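Local atomic coordinates of pyridoxamine 5'-phosphate oxidase family protein (Corynebacterium diphtheriae NCTC 13129, PDB entry 3CP3), a protein that is of unknown function but probably binds a flavin such as FMN, as pyridoxamine 5'-phosphate oxidase relatives do. Residues 11-15 against 136-140. Sequence-based numbering, arbitrary orientation.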
# COMPACT_ATOMS: atom_id res chain seq x y z
N PRO A 11 -8.57 -19.43 4.16
CA PRO A 11 -8.84 -18.26 3.32
C PRO A 11 -7.57 -17.60 2.75
O PRO A 11 -7.69 -16.76 1.86
CB PRO A 11 -9.56 -17.30 4.28
CG PRO A 11 -8.97 -17.62 5.63
CD PRO A 11 -8.73 -19.12 5.60
N ILE A 12 -6.40 -17.97 3.28
CA ILE A 12 -5.13 -17.40 2.80
C ILE A 12 -4.23 -18.49 2.22
O ILE A 12 -3.83 -19.43 2.93
CB ILE A 12 -4.37 -16.58 3.89
CG1 ILE A 12 -5.26 -15.47 4.45
CG2 ILE A 12 -3.07 -15.94 3.32
CD1 ILE A 12 -4.51 -14.54 5.38
N THR A 13 -3.94 -18.35 0.93
CA THR A 13 -3.05 -19.27 0.24
C THR A 13 -1.74 -18.53 0.17
O THR A 13 -1.71 -17.35 -0.22
CB THR A 13 -3.57 -19.63 -1.14
OG1 THR A 13 -4.77 -20.40 -1.01
CG2 THR A 13 -2.57 -20.46 -1.93
N ILE A 14 -0.67 -19.18 0.58
CA ILE A 14 0.64 -18.58 0.44
C ILE A 14 1.09 -18.96 -0.97
O ILE A 14 1.08 -20.14 -1.30
CB ILE A 14 1.65 -19.13 1.47
CG1 ILE A 14 1.10 -18.93 2.91
CG2 ILE A 14 3.03 -18.52 1.28
CD1 ILE A 14 0.61 -17.51 3.19
N LEU A 15 1.47 -17.96 -1.77
CA LEU A 15 1.98 -18.23 -3.12
C LEU A 15 3.46 -18.58 -3.12
O LEU A 15 4.21 -18.16 -2.22
CB LEU A 15 1.71 -17.05 -4.08
CG LEU A 15 0.26 -16.51 -4.05
CD1 LEU A 15 0.06 -15.19 -4.87
CD2 LEU A 15 -0.66 -17.59 -4.53
N GLY A 136 3.89 -13.65 -1.32
CA GLY A 136 2.67 -13.50 -2.11
C GLY A 136 1.56 -14.18 -1.38
O GLY A 136 1.76 -15.22 -0.78
N ARG A 137 0.36 -13.63 -1.47
CA ARG A 137 -0.78 -14.25 -0.80
C ARG A 137 -1.97 -14.14 -1.73
O ARG A 137 -2.10 -13.14 -2.43
CB ARG A 137 -1.08 -13.45 0.48
CG ARG A 137 0.03 -13.52 1.49
CD ARG A 137 -0.30 -12.75 2.75
NE ARG A 137 0.14 -11.37 2.68
CZ ARG A 137 0.49 -10.65 3.75
NH1 ARG A 137 0.44 -11.19 4.96
NH2 ARG A 137 0.90 -9.39 3.60
N ALA A 138 -2.82 -15.14 -1.71
CA ALA A 138 -4.10 -15.03 -2.32
C ALA A 138 -5.11 -15.22 -1.18
O ALA A 138 -4.96 -16.09 -0.32
CB ALA A 138 -4.32 -16.13 -3.39
N PHE A 139 -6.16 -14.44 -1.27
CA PHE A 139 -7.24 -14.42 -0.30
C PHE A 139 -8.55 -14.85 -0.97
O PHE A 139 -8.93 -14.23 -1.95
CB PHE A 139 -7.39 -12.96 0.17
CG PHE A 139 -6.09 -12.28 0.52
CD1 PHE A 139 -5.69 -12.15 1.86
CD2 PHE A 139 -5.30 -11.68 -0.48
CE1 PHE A 139 -4.49 -11.48 2.19
CE2 PHE A 139 -4.09 -11.03 -0.18
CZ PHE A 139 -3.69 -10.92 1.19
N VAL A 140 -9.23 -15.87 -0.45
CA VAL A 140 -10.54 -16.29 -0.95
C VAL A 140 -11.58 -16.35 0.18
O VAL A 140 -12.53 -15.56 0.20
CB VAL A 140 -10.48 -17.66 -1.66
CG1 VAL A 140 -11.90 -18.21 -1.93
CG2 VAL A 140 -9.67 -17.55 -2.96
O HOH W 1 5.36 -16.06 -1.18
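Pro11 O receives the backbone N of Val140 at 2.9 Å, the donor tilted 17° from the carbonyl plane. Proline suits this first place: in the pairing with Val140 its carbonyl alone takes part in a hydrogen bond, so the missing N-H costs nothing. Ile12 and Phe139 form a non-hydrogen-bonded antiparallel pair, their side chains sharing a face of the sheet with Ile14 and Arg137. With Ile12 CG1 beside its own backbone N (chi1 -56°), that carbon lies obliquely against the Phe139 ring, 4.2 Å from CD1; beta-branched and aromatic residues are both at home in extended chain. Thr66 of the second subunit packs on Pro11 and Ile12.

Thr13 and Ala138 form a hydrogen-bonded pair. Thr13 N reaches Ala138 O at 2.8 Å almost straight (171°), and Ala138 N returns a bond to Thr13 O, both donors in the carbonyl plane. Beta-branched threonine favours extended chain and sets its hydroxyl at an exposed position. Strand 12-15 thus pairs antiparallel with the C-terminal end of strand 125-139, in what is probably the split-barrel fold of the FMN-binding relatives. Arg137 and Phe139 turn the other edge of their backbone to strand 89-100, hydrogen-bonding with Ser91 and Gly89.

Ile14 faces Arg137 across a non-hydrogen-bonded pair, its CD1 4.4 Å from Arg137 CG on the apolar stem. The guanidinium group continues to a salt bridge with Asp41 of the second subunit. Leu15 N donates to Gly136 O at 2.9 Å from above the carbonyl plane. On the face of Thr13 and Ala138, Leu15 CG rests over the side-chain-free Gly136 peptide, and the small Ala138 methyl lets Leu15 CD2 lie 4.1 Å from CB. A water joins Leu15 O to Gly136 N, and the leucine also touches Ser20 and Arg23 of helix 17-25.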